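Local structure of tRNA(Ile2) 2-agmatinylcytidine synthetase TiaS (Archaeoglobus fulgidus, 5XOB) at residues D155-L160 / L408-V413; T171-D176 / P211-I216; W197-V202 / P303-R308; Y323-K328 / A400-S405. The protein catalyses the ATP-dependent attachment of agmatine to the wobble cytidine of an isoleucine tRNA, giving 2-agmatinylcytidine and switching codon specificity from AUG to AUA. All coordinates share one frame; numbering follows the deposited sequence.

From the N terminus, the chain first enters interaction 1 at residues 155-160, whose loop closes only at 408-413 and encloses the other three. Inside it, interaction 2 opens at 171-176 and closes at 211-216, on the strand next to 157-163 in the same sheet. Interaction 3 opens at 197-202, before interaction 2 has closed, so these two cross; it ends at 303-308 in the OB-fold region. Interaction 4, from 323-328 to 400-405, follows in series and touches interaction 3 where Pro303 packs on Ala400. Interaction 2 lies wholly within the FLD region, interaction 3 ties that region to the OB fold, and interactions 1 and 4 anchor the 400-413 segment to both.

Interaction 1 (D155-L160 / L408-V413)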
loop_
_atom_site.group_PDB
_atom_site.type_symbol
_atom_site.label_atom_id
_atom_site.label_comp_id
_atom_site.label_asym_id
_atom_site.label_seq_id
_atom_site.Cartn_x
_atom_site.Cartn_y
_atom_site.Cartn_z
ATOM N N ASP A 155 -2.746 14.672 -0.354
ATOM C CA ASP A 155 -3.789 13.736 -0.008
ATOM C C ASP A 155 -3.358 13.091 1.306
ATOM O O ASP A 155 -2.166 12.963 1.585
ATOM C CB ASP A 155 -3.913 12.684 -1.115
ATOM C CG ASP A 155 -5.217 11.918 -1.067
ATOM O OD1 ASP A 155 -6.183 12.360 -0.395
ATOM O OD2 ASP A 155 -5.271 10.852 -1.721
ATOM N N PHE A 156 -4.333 12.707 2.117
ATOM C CA PHE A 156 -4.070 11.983 3.349
ATOM C C PHE A 156 -5.296 11.153 3.687
ATOM O O PHE A 156 -6.381 11.396 3.167
ATOM C CB PHE A 156 -3.764 12.958 4.489
ATOM C CG PHE A 156 -4.888 13.903 4.787
ATOM C CD1 PHE A 156 -5.009 15.096 4.089
ATOM C CD2 PHE A 156 -5.841 13.592 5.749
ATOM C CE1 PHE A 156 -6.055 15.969 4.350
ATOM C CE2 PHE A 156 -6.888 14.458 6.016
ATOM C CZ PHE A 156 -6.995 15.649 5.316
ATOM N N THR A 157 -5.115 10.162 4.544
ATOM C CA THR A 157 -6.241 9.453 5.126
ATOM C C THR A 157 -6.039 9.386 6.632
ATOM O O THR A 157 -4.967 9.737 7.143
ATOM C CB THR A 157 -6.420 8.048 4.516
ATOM O OG1 THR A 157 -5.243 7.252 4.734
ATOM C CG2 THR A 157 -6.683 8.169 3.038
ATOM N N LEU A 158 -7.078 8.967 7.341
ATOM C CA LEU A 158 -7.015 8.869 8.786
ATOM C C LEU A 158 -6.987 7.408 9.181
ATOM O O LEU A 158 -7.552 6.566 8.487
ATOM C CB LEU A 158 -8.223 9.564 9.424
ATOM C CG LEU A 158 -8.458 11.035 9.064
ATOM C CD1 LEU A 158 -9.765 11.528 9.674
ATOM C CD2 LEU A 158 -7.297 11.913 9.506
ATOM N N GLU A 159 -6.302 7.109 10.280
ATOM C CA GLU A 159 -6.412 5.801 10.903
ATOM C C GLU A 159 -6.595 5.923 12.407
ATOM O O GLU A 159 -5.845 6.618 13.092
ATOM C CB GLU A 159 -5.218 4.889 10.591
ATOM C CG GLU A 159 -5.634 3.414 10.599
ATOM C CD GLU A 159 -4.487 2.433 10.418
ATOM O OE1 GLU A 159 -3.349 2.876 10.162
ATOM O OE2 GLU A 159 -4.734 1.208 10.529
ATOM N N LEU A 160 -7.615 5.239 12.904
ATOM C CA LEU A 160 -7.841 5.159 14.320
ATOM C C LEU A 160 -7.189 3.882 14.766
ATOM O O LEU A 160 -7.532 2.792 14.304
ATOM C CB LEU A 160 -9.323 5.152 14.638
ATOM C CG LEU A 160 -9.656 5.107 16.123
ATOM C CD1 LEU A 160 -10.935 5.882 16.377
ATOM C CD2 LEU A 160 -9.798 3.661 16.572
ATOM N N LEU A 408 -8.986 1.669 -5.417
ATOM C CA LEU A 408 -9.833 2.164 -6.487
ATOM C C LEU A 408 -10.900 3.079 -5.948
ATOM O O LEU A 408 -11.118 4.166 -6.479
ATOM C CB LEU A 408 -10.471 1.008 -7.256
ATOM C CG LEU A 408 -9.498 0.281 -8.191
ATOM C CD1 LEU A 408 -10.210 -0.812 -8.973
ATOM C CD2 LEU A 408 -8.820 1.258 -9.139
ATOM N N ILE A 409 -11.540 2.656 -4.868
ATOM C CA ILE A 409 -12.635 3.421 -4.304
ATOM C C ILE A 409 -12.274 4.895 -4.061
ATOM O O ILE A 409 -13.147 5.759 -4.141
ATOM C CB ILE A 409 -13.160 2.763 -3.011
ATOM C CG1 ILE A 409 -14.582 3.236 -2.706
ATOM C CG2 ILE A 409 -12.232 3.029 -1.831
ATOM C CD1 ILE A 409 -15.603 2.794 -3.734
ATOM N N ARG A 410 -10.999 5.187 -3.791
ATOM C CA ARG A 410 -10.563 6.566 -3.536
ATOM C C ARG A 410 -10.092 7.328 -4.782
ATOM O O ARG A 410 -9.571 8.444 -4.669
ATOM C CB ARG A 410 -9.438 6.591 -2.495
ATOM C CG ARG A 410 -9.799 6.003 -1.138
ATOM C CD ARG A 410 -9.263 6.853 0.005
ATOM N NE ARG A 410 -7.964 7.452 -0.295
ATOM C CZ ARG A 410 -7.653 8.747 -0.188
ATOM N NH1 ARG A 410 -8.532 9.641 0.251
ATOM N NH2 ARG A 410 -6.429 9.146 -0.510
ATOM N N MET A 411 -10.273 6.738 -5.960
ATOM C CA MET A 411 -9.850 7.365 -7.207
ATOM C C MET A 411 -11.069 7.830 -7.996
ATOM O O MET A 411 -12.111 7.167 -8.006
ATOM C CB MET A 411 -9.018 6.385 -8.034
ATOM C CG MET A 411 -7.841 5.786 -7.278
ATOM S SD MET A 411 -6.863 4.615 -8.239
ATOM C CE MET A 411 -6.273 5.688 -9.549
ATOM N N ASN A 412 -10.924 8.969 -8.666
ATOM C CA ASN A 412 -12.043 9.640 -9.329
ATOM C C ASN A 412 -12.052 9.311 -10.820
ATOM O O ASN A 412 -12.088 10.207 -11.663
ATOM C CB ASN A 412 -11.928 11.157 -9.106
ATOM C CG ASN A 412 -13.244 11.793 -8.705
ATOM O OD1 ASN A 412 -13.360 12.358 -7.616
ATOM N ND2 ASN A 412 -14.245 11.702 -9.576
ATOM N N VAL A 413 -12.032 8.020 -11.140
ATOM C CA VAL A 413 -11.836 7.578 -12.518
ATOM C C VAL A 413 -12.953 6.664 -12.988
ATOM O O VAL A 413 -13.674 6.065 -12.184
ATOM C CB VAL A 413 -10.482 6.856 -12.718
ATOM C CG1 VAL A 413 -9.330 7.829 -12.539
ATOM C CG2 VAL A 413 -10.339 5.667 -11.777
#
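Thr157 and Arg410 mark the nearest approach of the two backbones, their CA atoms 10.1 Å apart, so the link between the start of a strand and a short 3-10 turn is made by the long side chain of Arg410. This chain is bent at both chi2 (-138°) and chi3, which brings its guanidinium to the foot of the strand. There NH2 forms a salt bridge with OD2 of Asp155, the carboxylate lying at the guanidinium edge with the two planes 22° apart; the separation is implausibly short in the model, so its detail is doubtful. One face of the guanidinium is covered by Thr157, whose CG2 sits over the centre, 3.4 Å from CZ of Arg410. The group is also held by Glu219, in a salt bridge to NH1, and by the carbonyl of Ala247, which accepts from NH2. OG1 of Thr157 is hydrogen-bonded to the carbonyl of His246. The contact pins the loop between strands 392-395 and 416-417 to strand 157-163, itself paired with strands 239-244 and 212-218 and covered by helix 221-230.

Interaction 2 (T171-D176 / P211-I216)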
loop_
_atom_site.group_PDB
_atom_site.type_symbol
_atom_site.label_atom_id
_atom_site.label_comp_id
_atom_site.label_asym_id
_atom_site.label_seq_id
_atom_site.Cartn_x
_atom_site.Cartn_y
_atom_site.Cartn_z
ATOM N N THR A 171 -0.747 -12.242 23.652
ATOM C CA THR A 171 -1.811 -13.240 23.690
ATOM C C THR A 171 -2.691 -13.096 22.441
ATOM O O THR A 171 -2.603 -12.099 21.725
ATOM C CB THR A 171 -2.672 -13.079 24.962
ATOM O OG1 THR A 171 -3.405 -11.852 24.901
ATOM C CG2 THR A 171 -1.803 -13.069 26.222
ATOM N N GLU A 172 -3.532 -14.090 22.175
ATOM C CA GLU A 172 -4.498 -14.000 21.078
ATOM C C GLU A 172 -5.548 -12.942 21.388
ATOM O O GLU A 172 -5.971 -12.796 22.533
ATOM C CB GLU A 172 -5.184 -15.349 20.840
ATOM C CG GLU A 172 -4.450 -16.262 19.868
ATOM C CD GLU A 172 -5.083 -16.265 18.483
ATOM O OE1 GLU A 172 -6.148 -16.900 18.319
ATOM O OE2 GLU A 172 -4.516 -15.639 17.559
ATOM N N ARG A 173 -5.966 -12.215 20.361
ATOM C CA ARG A 173 -6.969 -11.167 20.522
ATOM C C ARG A 173 -8.383 -11.744 20.606
ATOM O O ARG A 173 -8.663 -12.807 20.046
ATOM C CB ARG A 173 -6.898 -10.185 19.354
ATOM C CG ARG A 173 -5.542 -9.534 19.180
ATOM C CD ARG A 173 -4.777 -10.027 17.957
ATOM N NE ARG A 173 -3.418 -9.493 17.984
ATOM C CZ ARG A 173 -3.110 -8.208 17.823
ATOM N NH1 ARG A 173 -4.057 -7.302 17.589
ATOM N NH2 ARG A 173 -1.844 -7.820 17.891
ATOM N N GLU A 174 -9.271 -11.035 21.299
ATOM C CA GLU A 174 -10.685 -11.401 21.360
ATOM C C GLU A 174 -11.542 -10.301 20.731
ATOM O O GLU A 174 -11.447 -9.129 21.106
ATOM C CB GLU A 174 -11.112 -11.660 22.798
ATOM N N TYR A 175 -12.376 -10.691 19.766
ATOM C CA TYR A 175 -13.222 -9.752 19.032
ATOM C C TYR A 175 -14.334 -10.476 18.269
ATOM O O TYR A 175 -14.185 -11.638 17.870
ATOM C CB TYR A 175 -12.378 -8.935 18.043
ATOM C CG TYR A 175 -11.699 -9.785 16.985
ATOM C CD1 TYR A 175 -12.323 -10.046 15.763
ATOM C CD2 TYR A 175 -10.442 -10.345 17.213
ATOM C CE1 TYR A 175 -11.710 -10.833 14.799
ATOM C CE2 TYR A 175 -9.821 -11.132 16.253
ATOM C CZ TYR A 175 -10.460 -11.372 15.049
ATOM O OH TYR A 175 -9.855 -12.147 14.089
ATOM N N ASP A 176 -15.440 -9.771 18.058
ATOM C CA ASP A 176 -16.550 -10.285 17.266
ATOM C C ASP A 176 -16.291 -9.953 15.797
ATOM O O ASP A 176 -16.330 -8.790 15.403
ATOM C CB ASP A 176 -17.869 -9.666 17.749
ATOM C CG ASP A 176 -19.092 -10.232 17.039
ATOM O OD1 ASP A 176 -19.272 -9.948 15.838
ATOM O OD2 ASP A 176 -19.890 -10.934 17.693
ATOM N N PRO A 211 1.340 -4.225 20.436
ATOM C CA PRO A 211 0.282 -3.557 21.221
ATOM C C PRO A 211 -0.993 -3.138 20.483
ATOM O O PRO A 211 -1.957 -2.746 21.135
ATOM C CB PRO A 211 0.981 -2.297 21.771
ATOM C CG PRO A 211 2.206 -2.118 20.950
ATOM C CD PRO A 211 2.617 -3.491 20.520
ATOM N N VAL A 212 -1.009 -3.195 19.157
ATOM C CA VAL A 212 -2.194 -2.792 18.419
ATOM C C VAL A 212 -3.255 -3.878 18.483
ATOM O O VAL A 212 -2.982 -5.043 18.180
ATOM C CB VAL A 212 -1.875 -2.483 16.947
ATOM C CG1 VAL A 212 -3.159 -2.233 16.155
ATOM C CG2 VAL A 212 -0.959 -1.272 16.865
ATOM N N LEU A 213 -4.460 -3.477 18.878
ATOM C CA LEU A 213 -5.628 -4.347 18.834
ATOM C C LEU A 213 -6.164 -4.338 17.408
ATOM O O LEU A 213 -6.272 -5.382 16.760
ATOM C CB LEU A 213 -6.715 -3.849 19.797
ATOM C CG LEU A 213 -7.601 -4.901 20.479
ATOM C CD1 LEU A 213 -8.937 -4.260 20.833
ATOM C CD2 LEU A 213 -7.816 -6.179 19.668
ATOM N N TYR A 214 -6.508 -3.140 16.938
ATOM C CA TYR A 214 -6.955 -2.930 15.571
ATOM C C TYR A 214 -6.641 -1.502 15.141
ATOM O O TYR A 214 -6.454 -0.617 15.977
ATOM C CB TYR A 214 -8.460 -3.201 15.422
ATOM C CG TYR A 214 -9.371 -2.258 16.196
ATOM C CD1 TYR A 214 -10.041 -2.693 17.334
ATOM C CD2 TYR A 214 -9.578 -0.938 15.784
ATOM C CE1 TYR A 214 -10.887 -1.847 18.046
ATOM C CE2 TYR A 214 -10.416 -0.080 16.498
ATOM C CZ TYR A 214 -11.071 -0.543 17.630
ATOM O OH TYR A 214 -11.910 0.280 18.355
ATOM N N GLY A 215 -6.589 -1.297 13.827
ATOM C CA GLY A 215 -6.460 0.033 13.241
ATOM C C GLY A 215 -7.458 0.212 12.110
ATOM O O GLY A 215 -7.462 -0.559 11.152
ATOM N N ILE A 216 -8.290 1.239 12.208
ATOM C CA ILE A 216 -9.340 1.452 11.229
ATOM C C ILE A 216 -9.027 2.644 10.321
ATOM O O ILE A 216 -8.870 3.768 10.796
ATOM C CB ILE A 216 -10.692 1.602 11.947
ATOM C CG1 ILE A 216 -11.054 0.255 12.581
ATOM C CG2 ILE A 216 -11.796 2.042 10.986
ATOM C CD1 ILE A 216 -12.176 0.325 13.586
#
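Polar bonds from the guanidinium of Arg173 to the main-chain carbonyl of Val212 dominate this contact. The stronger runs from NH1 to the carbonyl O of Val212, 2.6 Å long with an N-H...O angle of 144°; the donor lies in the carbonyl plane, on a lone pair, although the oxygen is tilted 18° from the guanidinium plane. NH2 adds a weak bond to the same O of Val212 at 3.0 Å, making a fork that two nitrogens of one group close on a single oxygen. Leu213 O also lies near the guanidinium edge, 3.0 Å from NH1 of Arg173, but at an angle too poor for a hydrogen bond. Apolar contact comes from the aliphatic part of Arg173, whose CB and CG both lie 4.1 Å from CD2 of Leu213 as the two side chains slide past each other in opposite directions. A bend at chi2 (109°) lets the arginine pass this leucine before its head reaches Val212. Leu213 and Tyr214 together form a classic beta bulge against Ala162, where strand 212-218 turns a corner. Because NH2 also donates to Thr208 O, the arginine links the loop before helix 177-187 to two neutral carbonyls, its positive charge probably reinforcing both attachments.

Interaction 3 (W197-V202 / P303-R308); sequences WCNDVV and PTKQFR
Gln306 reaches across to Asn199 from the type II' beta turn formed by Thr304 to Phe307. Its CB leaves the turn toward the 197-202 segment, and the chain then bends at chi2 (83°). CG of Gln306 passes 3.8 Å from SG of Cys198, and its CD comes 3.9 Å from ND2 of Asn199. At the tip, OE1 accepts a hydrogen bond from ND2 of Asn199, 3.2 Å long and fairly straight, with an N-H...O angle of 155°. The oxygen lies in the amide plane of Asn199, whereas the donor is tilted from the carbonyl plane of Gln306. On the other branch NE2 makes a weak bond of 3.4 Å to OD1 of Asn199, but the position of this nitrogen in the model is less sure. The two amides come from opposite directions with their planes 65° apart, and so meet twisted rather than coplanar. OD1 of Asn199 also rests 3.5 Å from CG of Lys305, whose chain then leads away to a salt bridge between NZ and Glu302. Within the turn, Lys305 O accepts from both N and NE of Arg308, so two bonds from that residue grip one oxygen. Asn199 ND2 has a further weak bond to Asp196. At this surface junction between the FLD and OB-fold regions, then, the cross-contact rests mainly on one sound bond between neutral amides, while the lysine charge is matched within its own neighbourhood.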
loop_
_atom_site.group_PDB
_atom_site.type_symbol
_atom_site.label_atom_id
_atom_site.label_comp_id
_atom_site.label_asym_id
_atom_site.label_seq_id
_atom_site.Cartn_x
_atom_site.Cartn_y
_atom_site.Cartn_z
ATOM N N TRP A 197 -14.371 -9.017 1.795
ATOM C CA TRP A 197 -15.600 -9.792 1.660
ATOM C C TRP A 197 -15.352 -11.063 0.867
ATOM O O TRP A 197 -15.833 -12.136 1.228
ATOM C CB TRP A 197 -16.682 -8.958 0.984
ATOM C CG TRP A 197 -17.099 -7.800 1.808
ATOM C CD1 TRP A 197 -16.634 -6.522 1.716
ATOM C CD2 TRP A 197 -18.056 -7.807 2.875
ATOM N NE1 TRP A 197 -17.251 -5.726 2.652
ATOM C CE2 TRP A 197 -18.128 -6.489 3.379
ATOM C CE3 TRP A 197 -18.870 -8.797 3.448
ATOM C CZ2 TRP A 197 -18.978 -6.131 4.433
ATOM C CZ3 TRP A 197 -19.719 -8.441 4.498
ATOM C CH2 TRP A 197 -19.762 -7.116 4.978
ATOM N N CYS A 198 -14.590 -10.935 -0.210
ATOM C CA CYS A 198 -14.286 -12.068 -1.059
ATOM C C CYS A 198 -13.524 -13.164 -0.310
ATOM O O CYS A 198 -13.813 -14.341 -0.487
ATOM C CB CYS A 198 -13.490 -11.606 -2.280
ATOM S SG CYS A 198 -13.225 -12.903 -3.509
ATOM N N ASN A 199 -12.571 -12.781 0.536
ATOM C CA ASN A 199 -11.689 -13.758 1.184
ATOM C C ASN A 199 -12.006 -14.029 2.662
ATOM O O ASN A 199 -11.327 -14.828 3.314
ATOM C CB ASN A 199 -10.230 -13.333 1.011
ATOM C CG ASN A 199 -9.785 -13.351 -0.444
ATOM O OD1 ASN A 199 -9.208 -14.335 -0.908
ATOM N ND2 ASN A 199 -10.060 -12.272 -1.176
ATOM N N ASP A 200 -13.054 -13.378 3.167
ATOM C CA ASP A 200 -13.532 -13.559 4.541
ATOM C C ASP A 200 -12.412 -13.338 5.552
ATOM O O ASP A 200 -12.068 -14.225 6.336
ATOM C CB ASP A 200 -14.188 -14.943 4.715
ATOM C CG ASP A 200 -15.369 -14.920 5.686
ATOM O OD1 ASP A 200 -15.986 -13.848 5.884
ATOM O OD2 ASP A 200 -15.694 -15.988 6.243
ATOM N N VAL A 201 -11.841 -12.141 5.514
ATOM C CA VAL A 201 -10.751 -11.776 6.401
ATOM C C VAL A 201 -10.997 -10.389 6.966
ATOM O O VAL A 201 -11.370 -9.475 6.228
ATOM C CB VAL A 201 -9.407 -11.765 5.648
ATOM C CG1 VAL A 201 -8.293 -11.230 6.539
ATOM C CG2 VAL A 201 -9.060 -13.158 5.144
ATOM N N VAL A 202 -10.799 -10.236 8.274
ATOM C CA VAL A 202 -10.725 -8.908 8.876
ATOM C C VAL A 202 -9.286 -8.430 8.766
ATOM O O VAL A 202 -8.378 -8.969 9.405
ATOM C CB VAL A 202 -11.160 -8.871 10.349
ATOM C CG1 VAL A 202 -11.062 -7.448 10.891
ATOM C CG2 VAL A 202 -12.580 -9.396 10.496
ATOM N N PRO A 303 -0.602 -14.477 -3.111
ATOM C CA PRO A 303 -1.423 -13.796 -2.098
ATOM C C PRO A 303 -2.403 -12.725 -2.618
ATOM O O PRO A 303 -3.139 -12.141 -1.818
ATOM C CB PRO A 303 -0.375 -13.151 -1.176
ATOM C CG PRO A 303 0.876 -13.929 -1.399
ATOM C CD PRO A 303 0.839 -14.296 -2.849
ATOM N N THR A 304 -2.410 -12.475 -3.930
ATOM C CA THR A 304 -3.350 -11.545 -4.557
ATOM C C THR A 304 -4.615 -12.274 -5.013
ATOM O O THR A 304 -5.565 -11.648 -5.486
ATOM C CB THR A 304 -2.721 -10.853 -5.775
ATOM O OG1 THR A 304 -2.580 -11.798 -6.841
ATOM C CG2 THR A 304 -1.352 -10.271 -5.427
ATOM N N LYS A 305 -4.598 -13.602 -4.903
ATOM C CA LYS A 305 -5.798 -14.426 -5.026
ATOM C C LYS A 305 -6.526 -14.218 -6.353
ATOM O O LYS A 305 -5.952 -14.461 -7.411
ATOM C CB LYS A 305 -6.733 -14.186 -3.832
ATOM C CG LYS A 305 -6.110 -14.447 -2.470
ATOM C CD LYS A 305 -5.420 -15.804 -2.359
ATOM C CE LYS A 305 -5.181 -16.167 -0.896
ATOM N NZ LYS A 305 -4.004 -17.053 -0.675
ATOM N N GLN A 306 -7.770 -13.742 -6.295
ATOM C CA GLN A 306 -8.635 -13.645 -7.469
ATOM C C GLN A 306 -8.095 -12.643 -8.482
ATOM O O GLN A 306 -8.431 -12.707 -9.661
ATOM C CB GLN A 306 -10.060 -13.226 -7.072
ATOM C CG GLN A 306 -10.782 -14.173 -6.118
ATOM C CD GLN A 306 -10.440 -13.953 -4.646
ATOM O OE1 GLN A 306 -9.692 -13.033 -4.290
ATOM N NE2 GLN A 306 -10.993 -14.799 -3.780
ATOM N N PHE A 307 -7.275 -11.704 -8.015
ATOM C CA PHE A 307 -6.645 -10.721 -8.894
ATOM C C PHE A 307 -5.821 -11.379 -10.007
ATOM O O PHE A 307 -5.632 -10.788 -11.070
ATOM C CB PHE A 307 -5.768 -9.768 -8.071
ATOM C CG PHE A 307 -5.071 -8.707 -8.885
ATOM C CD1 PHE A 307 -5.776 -7.628 -9.403
ATOM C CD2 PHE A 307 -3.702 -8.777 -9.114
ATOM C CE1 PHE A 307 -5.132 -6.647 -10.145
ATOM C CE2 PHE A 307 -3.052 -7.798 -9.846
ATOM C CZ PHE A 307 -3.767 -6.732 -10.362
ATOM N N ARG A 308 -5.338 -12.598 -9.762
ATOM C CA ARG A 308 -4.609 -13.362 -10.778
ATOM C C ARG A 308 -5.490 -13.718 -11.964
ATOM O O ARG A 308 -5.011 -13.818 -13.095
ATOM C CB ARG A 308 -4.060 -14.648 -10.188
ATOM C CG ARG A 308 -2.959 -14.427 -9.172
ATOM C CD ARG A 308 -2.673 -15.691 -8.387
ATOM N NE ARG A 308 -3.856 -16.142 -7.663
ATOM C CZ ARG A 308 -3.898 -17.209 -6.872
ATOM N NH1 ARG A 308 -2.814 -17.955 -6.686
ATOM N NH2 ARG A 308 -5.033 -17.532 -6.260
#

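Interaction 4 (Y323-K328 / A400-S405)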
loop_
_atom_site.group_PDB
_atom_site.type_symbol
_atom_site.label_atom_id
_atom_site.label_comp_id
_atom_site.label_asym_id
_atom_site.label_seq_id
_atom_site.Cartn_x
_atom_site.Cartn_y
_atom_site.Cartn_z
ATOM N N TYR A 323 1.156 -0.746 -11.795
ATOM C CA TYR A 323 1.454 -0.092 -10.530
ATOM C C TYR A 323 2.103 -1.077 -9.571
ATOM O O TYR A 323 1.501 -2.102 -9.230
ATOM C CB TYR A 323 0.159 0.409 -9.889
ATOM C CG TYR A 323 -0.600 1.438 -10.698
ATOM C CD1 TYR A 323 -0.563 2.783 -10.351
ATOM C CD2 TYR A 323 -1.374 1.064 -11.791
ATOM C CE1 TYR A 323 -1.261 3.731 -11.076
ATOM C CE2 TYR A 323 -2.077 2.004 -12.522
ATOM C CZ TYR A 323 -2.015 3.338 -12.161
ATOM O OH TYR A 323 -2.708 4.280 -12.885
ATOM N N GLY A 324 3.319 -0.778 -9.126
ATOM C CA GLY A 324 3.936 -1.603 -8.104
ATOM C C GLY A 324 5.406 -1.390 -7.860
ATOM O O GLY A 324 6.050 -0.583 -8.519
ATOM N N SER A 325 5.918 -2.137 -6.888
ATOM C CA SER A 325 7.317 -2.088 -6.492
ATOM C C SER A 325 8.139 -3.005 -7.366
ATOM O O SER A 325 7.642 -4.022 -7.839
ATOM C CB SER A 325 7.464 -2.544 -5.041
ATOM O OG SER A 325 6.688 -1.733 -4.177
ATOM N N MET A 326 9.404 -2.646 -7.558
ATOM C CA MET A 326 10.358 -3.505 -8.247
ATOM C C MET A 326 11.296 -4.176 -7.245
ATOM O O MET A 326 12.085 -3.508 -6.575
ATOM C CB MET A 326 11.171 -2.700 -9.256
ATOM C CG MET A 326 12.284 -3.495 -9.928
ATOM S SD MET A 326 12.386 -3.240 -11.707
ATOM C CE MET A 326 10.854 -4.006 -12.198
ATOM N N LYS A 327 11.184 -5.499 -7.144
ATOM C CA LYS A 327 12.129 -6.321 -6.388
ATOM C C LYS A 327 12.579 -7.444 -7.311
ATOM O O LYS A 327 11.752 -8.056 -7.986
ATOM C CB LYS A 327 11.476 -6.923 -5.140
ATOM C CG LYS A 327 10.706 -5.941 -4.264
ATOM C CD LYS A 327 9.806 -6.676 -3.274
ATOM C CE LYS A 327 8.638 -5.817 -2.809
ATOM N NZ LYS A 327 7.701 -6.607 -1.962
ATOM N N LYS A 328 13.885 -7.697 -7.351
ATOM C CA LYS A 328 14.456 -8.725 -8.224
ATOM C C LYS A 328 14.074 -8.481 -9.687
ATOM O O LYS A 328 13.780 -9.415 -10.426
ATOM C CB LYS A 328 14.025 -10.125 -7.757
ATOM C CG LYS A 328 14.468 -10.448 -6.331
ATOM C CD LYS A 328 13.348 -11.052 -5.492
ATOM C CE LYS A 328 13.698 -11.080 -4.006
ATOM N NZ LYS A 328 12.525 -10.733 -3.151
ATOM N N ALA A 400 -4.752 -8.057 0.631
ATOM C CA ALA A 400 -3.410 -7.929 0.087
ATOM C C ALA A 400 -3.024 -6.487 -0.269
ATOM O O ALA A 400 -1.950 -6.258 -0.824
ATOM C CB ALA A 400 -3.273 -8.839 -1.120
ATOM N N ARG A 401 -3.884 -5.522 0.057
ATOM C CA ARG A 401 -3.565 -4.113 -0.147
ATOM C C ARG A 401 -2.315 -3.800 0.658
ATOM O O ARG A 401 -2.203 -4.216 1.815
ATOM C CB ARG A 401 -4.709 -3.210 0.334
ATOM C CG ARG A 401 -4.508 -1.719 0.039
ATOM C CD ARG A 401 -5.411 -1.134 -1.043
ATOM N NE ARG A 401 -5.797 -2.088 -2.079
ATOM C CZ ARG A 401 -6.942 -2.766 -2.104
ATOM N NH1 ARG A 401 -7.847 -2.629 -1.147
ATOM N NH2 ARG A 401 -7.182 -3.603 -3.095
ATOM N N ARG A 402 -1.376 -3.081 0.053
ATOM C CA ARG A 402 -0.212 -2.594 0.782
ATOM C C ARG A 402 -0.539 -1.212 1.341
ATOM O O ARG A 402 -1.320 -0.480 0.750
ATOM C CB ARG A 402 1.011 -2.572 -0.131
ATOM C CG ARG A 402 1.323 -3.945 -0.719
ATOM C CD ARG A 402 2.682 -3.990 -1.400
ATOM N NE ARG A 402 3.789 -3.899 -0.445
ATOM C CZ ARG A 402 5.048 -3.589 -0.763
ATOM N NH1 ARG A 402 5.395 -3.326 -2.022
ATOM N NH2 ARG A 402 5.976 -3.536 0.190
ATOM N N HIS A 403 0.046 -0.875 2.488
ATOM C CA HIS A 403 -0.259 0.371 3.223
ATOM C C HIS A 403 -0.462 1.612 2.333
ATOM O O HIS A 403 -1.489 2.299 2.439
ATOM C CB HIS A 403 0.850 0.672 4.251
ATOM C CG HIS A 403 0.954 -0.334 5.359
ATOM N ND1 HIS A 403 -0.142 -0.785 6.060
ATOM C CD2 HIS A 403 2.027 -0.961 5.902
ATOM C CE1 HIS A 403 0.244 -1.654 6.978
ATOM N NE2 HIS A 403 1.557 -1.779 6.904
ATOM N N LEU A 404 0.516 1.879 1.462
ATOM C CA LEU A 404 0.536 3.085 0.613
ATOM C C LEU A 404 -0.317 3.004 -0.651
ATOM O O LEU A 404 -0.574 4.032 -1.285
ATOM C CB LEU A 404 1.969 3.402 0.190
ATOM C CG LEU A 404 2.854 3.967 1.294
ATOM C CD1 LEU A 404 4.319 3.661 1.043
ATOM C CD2 LEU A 404 2.630 5.467 1.429
ATOM N N SER A 405 -0.737 1.795 -1.025
ATOM C CA SER A 405 -1.549 1.597 -2.227
ATOM C C SER A 405 -2.878 2.349 -2.149
ATOM O O SER A 405 -3.719 2.045 -1.288
ATOM C CB SER A 405 -1.841 0.108 -2.456
ATOM O OG SER A 405 -0.656 -0.631 -2.695
#
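OG of Ser325 has two close polar neighbours: it is hydrogen-bonded to the hydroxyl of Ser266, and NH1 of Arg402 stands 3.0 Å away. The serine meets the guanidinium at its edge, close to the plane, with CB of Ser325 3.7 Å from NH1 of Arg402. Arg402 comes in from a segment without regular structure, its chain straight at chi2 and then bent at chi3 (70°), which sets NH1 beside Ser325. Over one face of the guanidinium lies the ammonium of Lys327, whose extended chain approaches from the opposite direction and leaves NZ 4.0 Å from NH1 of Arg402. Two like charges this close would be expected to disfavour each other, and Glu334, a long and weak ion-pair partner of NH1, may offset part of the effect. NH2 has a weak hydrogen bond to the carbonyl of Pro47. Arg402 begins a type I turn that ends at Ser405. Ser325 and Lys327 lie on strand 319-327 of the OB fold, which pairs with strands 265-273, 330-333 and 335-338; Arg402 joins the loop between strands 392-395 and 416-417 to strand 319-327 of the same sheet, near the loop that follows strand 35-44.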